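Local atomic coordinates of MUTM (fpg) protein (Thermus thermophilus, PDB entry 1EE8), a protein that belongs to the MutM (Fpg) family and combines a beta-rich N-terminal domain with an H2TH helical domain and a zinc finger. Residues A[86-90]-A[91-95]; A[115-118]-A[119-123]; A[143-146]-A[147-150]; A[150-153]-A[154-157]. One frame throughout, in Å; residues are numbered along the deposited sequence.

Interaction 1. Residues A[86-90]-A[91-95]; sequences LVLEG and RTLYF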
ATOM      1  N   LEU A  86      15.777  -2.020  -2.558  1.00 14.87           N
ATOM      2  CA  LEU A  86      14.839  -3.125  -2.479  1.00 16.69           C
ATOM      3  C   LEU A  86      15.567  -4.130  -1.600  1.00 18.29           C
ATOM      4  O   LEU A  86      16.513  -4.782  -2.045  1.00 19.20           O
ATOM      5  CB  LEU A  86      14.589  -3.731  -3.863  1.00 16.51           C
ATOM      6  CG  LEU A  86      13.446  -3.168  -4.711  1.00 18.82           C
ATOM      7  CD1 LEU A  86      13.319  -1.681  -4.502  1.00 21.36           C
ATOM      8  CD2 LEU A  86      13.677  -3.503  -6.181  1.00 19.13           C
ATOM      9  N   VAL A  87      15.144  -4.222  -0.347  1.00 19.08           N
ATOM     10  CA  VAL A  87      15.767  -5.124   0.607  1.00 20.07           C
ATOM     11  C   VAL A  87      15.142  -6.512   0.528  1.00 20.84           C
ATOM     12  O   VAL A  87      13.997  -6.703   0.928  1.00 20.31           O
ATOM     13  CB  VAL A  87      15.613  -4.575   2.034  1.00 19.90           C
ATOM     14  CG1 VAL A  87      16.264  -5.506   3.033  1.00 18.32           C
ATOM     15  CG2 VAL A  87      16.227  -3.175   2.109  1.00 20.54           C
ATOM     16  N   LEU A  88      15.900  -7.462  -0.012  1.00 21.70           N
ATOM     17  CA  LEU A  88      15.449  -8.845  -0.143  1.00 24.75           C
ATOM     18  C   LEU A  88      16.005  -9.656   1.014  1.00 26.26           C
ATOM     19  O   LEU A  88      16.906  -9.206   1.722  1.00 27.72           O
ATOM     20  CB  LEU A  88      15.937  -9.447  -1.459  1.00 24.48           C
ATOM     21  CG  LEU A  88      15.205  -9.063  -2.746  1.00 26.34           C
ATOM     22  CD1 LEU A  88      14.728  -7.628  -2.708  1.00 25.69           C
ATOM     23  CD2 LEU A  88      16.147  -9.299  -3.907  1.00 24.97           C
ATOM     24  N   GLU A  89      15.484 -10.857   1.207  1.00 28.70           N
ATOM     25  CA  GLU A  89      15.966 -11.671   2.306  1.00 31.92           C
ATOM     26  C   GLU A  89      17.426 -12.052   2.086  1.00 31.63           C
ATOM     27  O   GLU A  89      18.221 -12.040   3.024  1.00 33.41           O
ATOM     28  CB  GLU A  89      15.087 -12.925   2.479  1.00 34.04           C
ATOM     29  CG  GLU A  89      15.245 -14.003   1.415  1.00 37.64           C
ATOM     30  CD  GLU A  89      14.273 -15.165   1.610  1.00 39.65           C
ATOM     31  OE1 GLU A  89      13.062 -14.989   1.345  1.00 40.85           O
ATOM     32  OE2 GLU A  89      14.720 -16.255   2.034  1.00 39.84           O
ATOM     33  N   GLY A  90      17.788 -12.353   0.844  1.00 30.85           N
ATOM     34  CA  GLY A  90      19.155 -12.749   0.556  1.00 30.09           C
ATOM     35  C   GLY A  90      20.121 -11.639   0.183  1.00 29.96           C
ATOM     36  O   GLY A  90      21.338 -11.820   0.270  1.00 29.47           O
ATOM     37  N   ARG A  91      19.594 -10.492  -0.236  1.00 28.01           N
ATOM     38  CA  ARG A  91      20.442  -9.374  -0.622  1.00 26.47           C
ATOM     39  C   ARG A  91      19.636  -8.104  -0.838  1.00 24.75           C
ATOM     40  O   ARG A  91      18.432  -8.075  -0.613  1.00 22.68           O
ATOM     41  CB  ARG A  91      21.204  -9.695  -1.904  1.00 27.66           C
ATOM     42  CG  ARG A  91      20.311 -10.036  -3.081  1.00 29.28           C
ATOM     43  CD  ARG A  91      20.960  -9.631  -4.388  1.00 30.89           C
ATOM     44  NE  ARG A  91      22.318 -10.150  -4.553  1.00 33.30           N
ATOM     45  CZ  ARG A  91      22.622 -11.433  -4.718  1.00 34.75           C
ATOM     46  NH1 ARG A  91      21.663 -12.353  -4.737  1.00 36.91           N
ATOM     47  NH2 ARG A  91      23.886 -11.796  -4.893  1.00 34.12           N
ATOM     48  N   THR A  92      20.316  -7.064  -1.301  1.00 23.81           N
ATOM     49  CA  THR A  92      19.675  -5.776  -1.538  1.00 22.31           C
ATOM     50  C   THR A  92      19.999  -5.217  -2.919  1.00 21.95           C
ATOM     51  O   THR A  92      21.133  -5.330  -3.393  1.00 23.20           O
ATOM     52  CB  THR A  92      20.116  -4.770  -0.451  1.00 21.56           C
ATOM     53  OG1 THR A  92      19.600  -5.197   0.813  1.00 22.12           O
ATOM     54  CG2 THR A  92      19.596  -3.359  -0.742  1.00 20.44           C
ATOM     55  N   LEU A  93      18.995  -4.631  -3.565  1.00 20.03           N
ATOM     56  CA  LEU A  93      19.165  -4.017  -4.876  1.00 18.85           C
ATOM     57  C   LEU A  93      19.071  -2.508  -4.659  1.00 18.28           C
ATOM     58  O   LEU A  93      18.158  -2.039  -3.977  1.00 19.11           O
ATOM     59  CB  LEU A  93      18.046  -4.451  -5.833  1.00 19.58           C
ATOM     60  CG  LEU A  93      17.808  -5.948  -6.027  1.00 19.35           C
ATOM     61  CD1 LEU A  93      16.711  -6.155  -7.060  1.00 19.47           C
ATOM     62  CD2 LEU A  93      19.104  -6.616  -6.486  1.00 18.10           C
ATOM     63  N   TYR A  94      19.993  -1.747  -5.236  1.00 16.24           N
ATOM     64  CA  TYR A  94      19.967  -0.296  -5.060  1.00 16.31           C
ATOM     65  C   TYR A  94      19.577   0.422  -6.343  1.00 16.08           C
ATOM     66  O   TYR A  94      20.116   0.129  -7.409  1.00 15.69           O
ATOM     67  CB  TYR A  94      21.332   0.214  -4.597  1.00 16.50           C
ATOM     68  CG  TYR A  94      21.844  -0.496  -3.366  1.00 16.24           C
ATOM     69  CD1 TYR A  94      22.653  -1.625  -3.478  1.00 15.86           C
ATOM     70  CD2 TYR A  94      21.496  -0.055  -2.088  1.00 15.86           C
ATOM     71  CE1 TYR A  94      23.111  -2.303  -2.343  1.00 15.84           C
ATOM     72  CE2 TYR A  94      21.942  -0.726  -0.946  1.00 15.60           C
ATOM     73  CZ  TYR A  94      22.752  -1.849  -1.086  1.00 16.89           C
ATOM     74  OH  TYR A  94      23.199  -2.512   0.034  1.00 17.29           O
ATOM     75  N   PHE A  95      18.634   1.355  -6.227  1.00 15.35           N
ATOM     76  CA  PHE A  95      18.169   2.122  -7.370  1.00 15.53           C
ATOM     77  C   PHE A  95      19.018   3.392  -7.488  1.00 14.87           C
ATOM     78  O   PHE A  95      18.812   4.376  -6.784  1.00 14.17           O
ATOM     79  CB  PHE A  95      16.681   2.459  -7.203  1.00 17.41           C
ATOM     80  CG  PHE A  95      16.068   3.139  -8.402  1.00 20.77           C
ATOM     81  CD1 PHE A  95      15.676   4.472  -8.334  1.00 21.29           C
ATOM     82  CD2 PHE A  95      15.894   2.451  -9.595  1.00 21.94           C
ATOM     83  CE1 PHE A  95      15.116   5.118  -9.443  1.00 23.70           C
ATOM     84  CE2 PHE A  95      15.337   3.084 -10.715  1.00 25.94           C
ATOM     85  CZ  PHE A  95      14.947   4.423 -10.637  1.00 24.29           C
TER

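Interaction 2. Residues A[115-118]-A[119-123]; sequences IPLL and LRLGP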
ATOM      1  N   ILE A 115       0.067   4.577 -14.916  1.00 36.83           N
ATOM      2  CA  ILE A 115       1.117   4.360 -15.907  1.00 35.71           C
ATOM      3  C   ILE A 115       0.448   3.977 -17.232  1.00 35.91           C
ATOM      4  O   ILE A 115       0.657   2.883 -17.757  1.00 35.44           O
ATOM      5  CB  ILE A 115       2.040   3.209 -15.459  1.00 35.13           C
ATOM      6  CG1 ILE A 115       2.168   3.219 -13.933  1.00 34.75           C
ATOM      7  CG2 ILE A 115       3.422   3.374 -16.077  1.00 35.43           C
ATOM      8  CD1 ILE A 115       2.720   1.937 -13.354  1.00 33.97           C
ATOM      9  N   PRO A 116      -0.370   4.881 -17.789  1.00 36.37           N
ATOM     10  CA  PRO A 116      -1.071   4.621 -19.052  1.00 36.53           C
ATOM     11  C   PRO A 116      -0.205   4.223 -20.249  1.00 36.27           C
ATOM     12  O   PRO A 116      -0.645   3.448 -21.098  1.00 36.85           O
ATOM     13  CB  PRO A 116      -1.862   5.911 -19.283  1.00 36.38           C
ATOM     14  CG  PRO A 116      -1.052   6.943 -18.569  1.00 36.64           C
ATOM     15  CD  PRO A 116      -0.658   6.242 -17.302  1.00 35.78           C
ATOM     16  N   LEU A 117       1.016   4.742 -20.325  1.00 36.55           N
ATOM     17  CA  LEU A 117       1.903   4.392 -21.433  1.00 36.54           C
ATOM     18  C   LEU A 117       2.026   2.876 -21.491  1.00 37.31           C
ATOM     19  O   LEU A 117       2.066   2.273 -22.563  1.00 37.59           O
ATOM     20  CB  LEU A 117       3.294   5.005 -21.234  1.00 35.66           C
ATOM     21  CG  LEU A 117       4.366   4.547 -22.237  1.00 35.18           C
ATOM     22  CD1 LEU A 117       3.927   4.895 -23.651  1.00 33.54           C
ATOM     23  CD2 LEU A 117       5.704   5.205 -21.916  1.00 34.00           C
ATOM     24  N   LEU A 118       2.070   2.270 -20.313  1.00 36.94           N
ATOM     25  CA  LEU A 118       2.198   0.833 -20.186  1.00 37.62           C
ATOM     26  C   LEU A 118       0.999   0.098 -20.796  1.00 38.10           C
ATOM     27  O   LEU A 118       1.091  -1.081 -21.148  1.00 37.43           O
ATOM     28  CB  LEU A 118       2.346   0.490 -18.704  1.00 36.62           C
ATOM     29  CG  LEU A 118       2.902  -0.866 -18.298  1.00 35.98           C
ATOM     30  CD1 LEU A 118       4.147  -1.191 -19.103  1.00 34.60           C
ATOM     31  CD2 LEU A 118       3.202  -0.830 -16.806  1.00 34.51           C
ATOM     32  N   LEU A 119      -0.120   0.805 -20.935  1.00 38.09           N
ATOM     33  CA  LEU A 119      -1.337   0.219 -21.489  1.00 38.29           C
ATOM     34  C   LEU A 119      -1.454   0.327 -23.004  1.00 37.99           C
ATOM     35  O   LEU A 119      -2.158  -0.462 -23.629  1.00 39.28           O
ATOM     36  CB  LEU A 119      -2.568   0.868 -20.853  1.00 39.03           C
ATOM     37  CG  LEU A 119      -2.851   0.514 -19.394  1.00 39.44           C
ATOM     38  CD1 LEU A 119      -4.021   1.340 -18.891  1.00 39.14           C
ATOM     39  CD2 LEU A 119      -3.145  -0.974 -19.278  1.00 39.51           C
ATOM     40  N   ARG A 120      -0.774   1.302 -23.594  1.00 36.49           N
ATOM     41  CA  ARG A 120      -0.843   1.491 -25.034  1.00 36.09           C
ATOM     42  C   ARG A 120       0.402   1.032 -25.798  1.00 35.84           C
ATOM     43  O   ARG A 120       0.434   1.100 -27.024  1.00 36.54           O
ATOM     44  CB  ARG A 120      -1.114   2.961 -25.355  1.00 35.74           C
ATOM     45  CG  ARG A 120      -0.073   3.923 -24.821  1.00 35.24           C
ATOM     46  CD  ARG A 120      -0.146   5.239 -25.568  1.00 35.93           C
ATOM     47  NE  ARG A 120       0.860   6.201 -25.123  1.00 36.90           N
ATOM     48  CZ  ARG A 120       0.787   6.895 -23.991  1.00 37.38           C
ATOM     49  NH1 ARG A 120       1.754   7.745 -23.673  1.00 38.17           N
ATOM     50  NH2 ARG A 120      -0.252   6.746 -23.181  1.00 36.35           N
ATOM     51  N   LEU A 121       1.427   0.578 -25.086  1.00 35.11           N
ATOM     52  CA  LEU A 121       2.649   0.124 -25.750  1.00 35.23           C
ATOM     53  C   LEU A 121       2.341  -0.838 -26.890  1.00 35.27           C
ATOM     54  O   LEU A 121       1.473  -1.703 -26.769  1.00 35.57           O
ATOM     55  CB  LEU A 121       3.580  -0.564 -24.749  1.00 34.14           C
ATOM     56  CG  LEU A 121       4.275   0.329 -23.715  1.00 34.08           C
ATOM     57  CD1 LEU A 121       5.078  -0.543 -22.760  1.00 33.76           C
ATOM     58  CD2 LEU A 121       5.173   1.340 -24.418  1.00 33.00           C
ATOM     59  N   GLY A 122       3.054  -0.682 -28.002  1.00 35.88           N
ATOM     60  CA  GLY A 122       2.838  -1.559 -29.134  1.00 34.82           C
ATOM     61  C   GLY A 122       3.460  -2.914 -28.872  1.00 34.92           C
ATOM     62  O   GLY A 122       3.952  -3.173 -27.773  1.00 34.43           O
ATOM     63  N   PRO A 123       3.459  -3.810 -29.866  1.00 35.25           N
ATOM     64  CA  PRO A 123       4.044  -5.139 -29.675  1.00 35.03           C
ATOM     65  C   PRO A 123       5.534  -5.089 -29.329  1.00 34.95           C
ATOM     66  O   PRO A 123       6.249  -4.167 -29.735  1.00 34.86           O
ATOM     67  CB  PRO A 123       3.777  -5.821 -31.013  1.00 35.27           C
ATOM     68  CG  PRO A 123       3.822  -4.670 -31.981  1.00 35.51           C
ATOM     69  CD  PRO A 123       3.022  -3.622 -31.260  1.00 35.00           C
TER
HETATM   70  O   HOH W   1      -2.920   4.594 -22.650  1.00 42.95           O

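Interaction 3. Residues A[143-146]-A[147-150]; sequences ARPL and KALL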
ATOM      1  N   ALA A 143       2.733  11.454 -41.295  1.00 42.59           N
ATOM      2  CA  ALA A 143       3.457  12.406 -42.123  1.00 42.39           C
ATOM      3  C   ALA A 143       4.648  12.898 -41.299  1.00 41.29           C
ATOM      4  O   ALA A 143       5.501  13.641 -41.789  1.00 41.47           O
ATOM      5  CB  ALA A 143       2.549  13.578 -42.505  1.00 42.63           C
ATOM      6  N   ARG A 144       4.694  12.472 -40.039  1.00 40.26           N
ATOM      7  CA  ARG A 144       5.781  12.850 -39.144  1.00 38.83           C
ATOM      8  C   ARG A 144       7.064  12.136 -39.547  1.00 36.83           C
ATOM      9  O   ARG A 144       7.023  11.076 -40.162  1.00 34.82           O
ATOM     10  CB  ARG A 144       5.445  12.485 -37.701  1.00 40.52           C
ATOM     11  CG  ARG A 144       4.421  13.384 -37.041  1.00 42.48           C
ATOM     12  CD  ARG A 144       4.561  13.272 -35.538  1.00 43.56           C
ATOM     13  NE  ARG A 144       4.436  11.889 -35.090  1.00 44.82           N
ATOM     14  CZ  ARG A 144       4.855  11.452 -33.908  1.00 46.08           C
ATOM     15  NH1 ARG A 144       5.432  12.294 -33.057  1.00 45.60           N
ATOM     16  NH2 ARG A 144       4.696  10.177 -33.574  1.00 46.21           N
ATOM     17  N   PRO A 145       8.225  12.710 -39.192  1.00 35.60           N
ATOM     18  CA  PRO A 145       9.521  12.109 -39.530  1.00 34.94           C
ATOM     19  C   PRO A 145       9.632  10.656 -39.082  1.00 34.04           C
ATOM     20  O   PRO A 145       9.207  10.291 -37.984  1.00 33.50           O
ATOM     21  CB  PRO A 145      10.520  13.010 -38.808  1.00 35.40           C
ATOM     22  CG  PRO A 145       9.813  14.341 -38.779  1.00 36.07           C
ATOM     23  CD  PRO A 145       8.409  13.944 -38.411  1.00 35.85           C
ATOM     24  N   LEU A 146      10.224   9.838 -39.942  1.00 33.34           N
ATOM     25  CA  LEU A 146      10.409   8.419 -39.673  1.00 32.97           C
ATOM     26  C   LEU A 146      10.884   8.123 -38.252  1.00 32.79           C
ATOM     27  O   LEU A 146      10.301   7.285 -37.557  1.00 32.69           O
ATOM     28  CB  LEU A 146      11.403   7.836 -40.675  1.00 32.55           C
ATOM     29  CG  LEU A 146      11.551   6.318 -40.683  1.00 33.11           C
ATOM     30  CD1 LEU A 146      10.183   5.654 -40.825  1.00 32.19           C
ATOM     31  CD2 LEU A 146      12.470   5.922 -41.830  1.00 33.93           C
ATOM     32  N   LYS A 147      11.936   8.808 -37.814  1.00 32.00           N
ATOM     33  CA  LYS A 147      12.460   8.564 -36.482  1.00 32.29           C
ATOM     34  C   LYS A 147      11.436   8.800 -35.371  1.00 32.62           C
ATOM     35  O   LYS A 147      11.414   8.062 -34.390  1.00 31.75           O
ATOM     36  CB  LYS A 147      13.709   9.409 -36.216  1.00 31.59           C
ATOM     37  CG  LYS A 147      14.317   9.094 -34.857  1.00 30.45           C
ATOM     38  CD  LYS A 147      15.540   9.919 -34.529  1.00 30.54           C
ATOM     39  CE  LYS A 147      16.042   9.560 -33.135  1.00 29.24           C
ATOM     40  NZ  LYS A 147      17.268  10.306 -32.775  1.00 28.77           N
ATOM     41  N   ALA A 148      10.603   9.827 -35.519  1.00 33.26           N
ATOM     42  CA  ALA A 148       9.577  10.118 -34.516  1.00 34.43           C
ATOM     43  C   ALA A 148       8.636   8.923 -34.373  1.00 34.93           C
ATOM     44  O   ALA A 148       8.135   8.636 -33.287  1.00 35.97           O
ATOM     45  CB  ALA A 148       8.782  11.361 -34.912  1.00 34.85           C
ATOM     46  N   LEU A 149       8.389   8.221 -35.468  1.00 35.57           N
ATOM     47  CA  LEU A 149       7.517   7.061 -35.394  1.00 36.23           C
ATOM     48  C   LEU A 149       8.228   5.892 -34.728  1.00 36.20           C
ATOM     49  O   LEU A 149       7.588   4.988 -34.194  1.00 36.15           O
ATOM     50  CB  LEU A 149       7.028   6.663 -36.786  1.00 36.63           C
ATOM     51  CG  LEU A 149       5.523   6.883 -36.974  1.00 36.32           C
ATOM     52  CD1 LEU A 149       5.167   8.325 -36.676  1.00 36.77           C
ATOM     53  CD2 LEU A 149       5.133   6.520 -38.388  1.00 37.89           C
ATOM     54  N   LEU A 150       9.553   5.902 -34.758  1.00 36.53           N
ATOM     55  CA  LEU A 150      10.304   4.829 -34.125  1.00 37.58           C
ATOM     56  C   LEU A 150      10.339   5.056 -32.621  1.00 38.31           C
ATOM     57  O   LEU A 150      10.492   4.115 -31.845  1.00 38.68           O
ATOM     58  CB  LEU A 150      11.734   4.772 -34.666  1.00 37.01           C
ATOM     59  CG  LEU A 150      11.887   4.367 -36.132  1.00 37.11           C
ATOM     60  CD1 LEU A 150      13.360   4.163 -36.452  1.00 35.40           C
ATOM     61  CD2 LEU A 150      11.108   3.085 -36.384  1.00 36.86           C
TER

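Interaction 4. Residues A[150-153]-A[154-157]; sequences LLDQ and RLAA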
ATOM      1  N   LEU A 150       9.553   5.902 -34.758  1.00 36.53           N
ATOM      2  CA  LEU A 150      10.304   4.829 -34.125  1.00 37.58           C
ATOM      3  C   LEU A 150      10.339   5.056 -32.621  1.00 38.31           C
ATOM      4  O   LEU A 150      10.492   4.115 -31.845  1.00 38.68           O
ATOM      5  CB  LEU A 150      11.734   4.772 -34.666  1.00 37.01           C
ATOM      6  CG  LEU A 150      11.887   4.367 -36.132  1.00 37.11           C
ATOM      7  CD1 LEU A 150      13.360   4.163 -36.452  1.00 35.40           C
ATOM      8  CD2 LEU A 150      11.108   3.085 -36.384  1.00 36.86           C
ATOM      9  N   LEU A 151      10.186   6.317 -32.222  1.00 38.86           N
ATOM     10  CA  LEU A 151      10.208   6.698 -30.819  1.00 39.97           C
ATOM     11  C   LEU A 151       8.841   6.705 -30.155  1.00 41.60           C
ATOM     12  O   LEU A 151       8.752   6.716 -28.929  1.00 40.66           O
ATOM     13  CB  LEU A 151      10.839   8.081 -30.671  1.00 39.93           C
ATOM     14  CG  LEU A 151      12.344   8.162 -30.412  1.00 39.75           C
ATOM     15  CD1 LEU A 151      13.107   7.174 -31.284  1.00 40.13           C
ATOM     16  CD2 LEU A 151      12.796   9.586 -30.673  1.00 39.63           C
ATOM     17  N   ASP A 152       7.779   6.703 -30.955  1.00 43.55           N
ATOM     18  CA  ASP A 152       6.427   6.728 -30.407  1.00 45.19           C
ATOM     19  C   ASP A 152       6.227   5.625 -29.380  1.00 44.69           C
ATOM     20  O   ASP A 152       5.742   5.878 -28.277  1.00 45.07           O
ATOM     21  CB  ASP A 152       5.383   6.588 -31.520  1.00 47.53           C
ATOM     22  CG  ASP A 152       4.432   7.777 -31.576  1.00 50.49           C
ATOM     23  OD1 ASP A 152       3.406   7.691 -32.288  1.00 51.41           O
ATOM     24  OD2 ASP A 152       4.720   8.802 -30.910  1.00 50.84           O
ATOM     25  N   GLN A 153       6.606   4.409 -29.760  1.00 44.28           N
ATOM     26  CA  GLN A 153       6.497   3.227 -28.910  1.00 43.54           C
ATOM     27  C   GLN A 153       5.131   2.563 -28.961  1.00 43.01           C
ATOM     28  O   GLN A 153       4.883   1.563 -28.286  1.00 42.52           O
ATOM     29  CB  GLN A 153       6.895   3.554 -27.467  1.00 44.09           C
ATOM     30  CG  GLN A 153       8.388   3.837 -27.332  1.00 43.60           C
ATOM     31  CD  GLN A 153       8.920   3.530 -25.955  1.00 43.73           C
ATOM     32  OE1 GLN A 153       8.655   2.464 -25.400  1.00 42.22           O
ATOM     33  NE2 GLN A 153       9.694   4.457 -25.399  1.00 45.63           N
ATOM     34  N   ARG A 154       4.242   3.127 -29.766  1.00 42.79           N
ATOM     35  CA  ARG A 154       2.924   2.547 -29.959  1.00 41.69           C
ATOM     36  C   ARG A 154       3.132   1.633 -31.161  1.00 40.53           C
ATOM     37  O   ARG A 154       2.353   0.714 -31.410  1.00 40.43           O
ATOM     38  CB  ARG A 154       1.907   3.633 -30.292  1.00 42.65           C
ATOM     39  CG  ARG A 154       2.444   4.691 -31.239  1.00 44.62           C
ATOM     40  CD  ARG A 154       1.352   5.633 -31.755  1.00 46.38           C
ATOM     41  NE  ARG A 154       0.787   6.508 -30.729  1.00 45.22           N
ATOM     42  CZ  ARG A 154      -0.062   6.115 -29.787  1.00 45.88           C
ATOM     43  NH1 ARG A 154      -0.458   4.855 -29.725  1.00 45.64           N
ATOM     44  NH2 ARG A 154      -0.526   6.992 -28.910  1.00 46.93           N
ATOM     45  N   LEU A 155       4.208   1.905 -31.897  1.00 38.49           N
ATOM     46  CA  LEU A 155       4.576   1.124 -33.072  1.00 37.58           C
ATOM     47  C   LEU A 155       5.730   0.187 -32.742  1.00 36.23           C
ATOM     48  O   LEU A 155       5.778  -0.942 -33.221  1.00 35.89           O
ATOM     49  CB  LEU A 155       5.000   2.039 -34.226  1.00 39.02           C
ATOM     50  CG  LEU A 155       3.941   2.723 -35.095  1.00 41.11           C
ATOM     51  CD1 LEU A 155       3.145   3.737 -34.281  1.00 41.55           C
ATOM     52  CD2 LEU A 155       4.638   3.409 -36.265  1.00 41.69           C
ATOM     53  N   ALA A 156       6.660   0.671 -31.924  1.00 34.85           N
ATOM     54  CA  ALA A 156       7.831  -0.103 -31.526  1.00 33.03           C
ATOM     55  C   ALA A 156       8.173   0.156 -30.061  1.00 30.38           C
ATOM     56  O   ALA A 156       8.974   1.037 -29.745  1.00 31.37           O
ATOM     57  CB  ALA A 156       9.017   0.276 -32.410  1.00 34.78           C
ATOM     58  N   ALA A 157       7.576  -0.617 -29.164  1.00 28.75           N
ATOM     59  CA  ALA A 157       7.823  -0.443 -27.740  1.00 26.93           C
ATOM     60  C   ALA A 157       9.289  -0.637 -27.364  1.00 26.17           C
ATOM     61  O   ALA A 157       9.973  -1.511 -27.900  1.00 27.16           O
ATOM     62  CB  ALA A 157       6.945  -1.407 -26.939  1.00 27.18           C
TER

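Interaction 1. Residues A[86-90]-A[91-95]
Leu86 O is gripped twice from across a tight antiparallel beta hairpin: Leu93 N donates to Leu86 O at 2.9 Å, nearly straight at 169°, and Thr92 CA adds a CA-H...O contact to Leu86 O at 3.4 Å. The return bond from Leu86 N to Leu93 O (2.8 Å) makes Leu86 and Leu93 a hydrogen-bonded pair, and the short strand axes run at 174° to each other. Glu89 and Gly90 occupy the corners of the reversal with type I turn backbone angles; at its base Leu88 N reaches Arg91 O at 2.7 Å, a more bent bond of 137°. Leu86 and Leu93 share one face, where Leu86 CB meets Leu93 CB at 4.0 Å; Leu88 CD2 joins them, 4.3 Å from Leu93 CG. Helix 3-17 covers this face, with Leu13 and Val17 against Leu93. On the other face, the non-hydrogen-bonded pair Val87 and Thr92 lie alongside each other, pointing the same way, and Thr92 OG1 stands 4.0 Å from Val87 CG1. Because Thr92 CG2 is anti to the backbone N, that methyl is carried to one face of the Tyr94 ring, 3.4 Å above its plane and offset toward the rim.

Interaction 2. Residues A[115-118]-A[119-123]
The Arg120 guanidinium has Leu117 over one face, with Leu117 CA 3.6 Å above the plane near its rim and Leu117 CD1 at 3.6 Å from Arg120 NE. At the edge, in the plane, lies a water that accepts a weak bond from Arg120 NH2 and donates to Pro116 O at 3.0 Å. The group reaches this place because Arg120 CG sits between the backbone N and the carbonyl carbon (chi1 59°) and the chain then runs extended to NE, back toward the start of the turn. Pro116 O accepts from the backbone as well as from the water: Leu119 N binds Pro116 O at 2.7 Å, and Arg120 N adds a weak bond. Arg120 N also bonds to Leu117 O at 3.2 Å, while Leu121 N reaches that oxygen weakly; the bonding thus mixes three- and four-residue spacings in this short helix, 117-120. On the other flank Leu121 splits its methyls, with CD2 at 3.8 Å from Leu117 CD1 and CD1 at 3.8 Å from Leu118 CD1. Leu117 and Leu118 rest on Phe53 of strand 53-58, and Leu118 and Leu121 on Arg50 of strand 42-50, which seats the helical turn against the beta sheet.

Interaction 3. Residues A[143-146]-A[147-150]
Arg144 lays its guanidinium over Ala148, whose CB stands 3.9 Å above one face of the group, toward the rim. Leu149 CD1 comes in obliquely, 3.6 Å from Arg144 NH2. The arginine chain gets there by bending at chi3 (-56°), which turns it along the first turn of helix 146-152. Arg144 NH2 also forms a salt bridge with Asp152 OD2 farther along the same helix, so a salt bridge holds NH2 while Ala148 CB covers one face. Pro145 is the N-cap residue of this H2TH-domain helix. Its carbonyl serves the first turn: Pro145 O lies 2.9 Å from Ala148 N and 3.4 Å from Leu149 N, both weak bonds, and Ala148 CB packs 3.3 Å from the same Pro145 O. Leu146 O is shared in the same manner, weakly, by Leu149 N at 3.0 Å and Leu150 N at 3.2 Å. Shared acceptors of this kind show a helix start whose turns are not cleanly of one spacing. The Lys147 chain is fully extended, and its NZ forms a salt bridge with Asp165 and hydrogen bonds with Asn161 and Thr255. Leu146 and Leu150 both pack on Leu168 of helix 161-170 and Leu190 of helix 184-203, while Leu146 and Leu149 meet Leu139 of helix 132-140, so the turn is wedged among three helices.

Interaction 4. Residues A[150-153]-A[154-157]
Asp152 and Arg154 supply the ionic part of this contact, a salt bridge of 3.3 Å from Asp152 OD1 to Arg154 NE. The oxygen lies at the edge of the guanidinium, near its plane, yet the carboxylate is turned 81° against it, so the two groups do not meet as a flat, two-pronged pair. Arg154 CG takes the position between backbone N and carbonyl carbon (chi1 40°), which runs the chain alongside Asp152 and leaves Arg154 CD only 3.0 Å from Asp152 OD1. A second kind of interaction is the CA-H...O contact of Gln153 CA with Ala156 O, at 3.4 Å and almost straight at 169°. Gln153 makes it as the first residue beyond helix 146-152, with positive phi, where the H2TH-domain chain turns back on itself. Van der Waals packing completes the turn: Ala157 CB lies 3.9 Å from Gln153 O, and Gln153 OE1, hydrogen-bonded to Gly158 N, lies 3.8 Å from Ala157 CA. Leu150 O and Ala156 N are buried here without a partner in the model, a probable cost of the turn. Asp152 OD2 is held in turn by Arg144, and a carboxylate flanked by two arginines is probably stabilised in its ionised form.

Interactions 2, 3 and 4 form a connected run, whereas interaction 1 stands apart in the N-terminal domain, its centre about 40 Å from that of interaction 3 and on the opposite side of the chain's centre. Interaction 4 is the junction, with its centre about 10 Å from those of both interaction 2 and interaction 3. Toward interaction 2, Gly122 N probably hydrogen-bonds Gln153 O at 2.9 Å. Toward interaction 3 it shares Leu150 and helix 146-152, and Leu149 CG packs on Leu155 CD2 at 3.7 Å. The zinc ion, bound by Cys238, Cys241, Cys258 and Cys261, is linked indirectly: Lys147 of interaction 3 bonds to Thr255, on the zinc-finger strand 254-257.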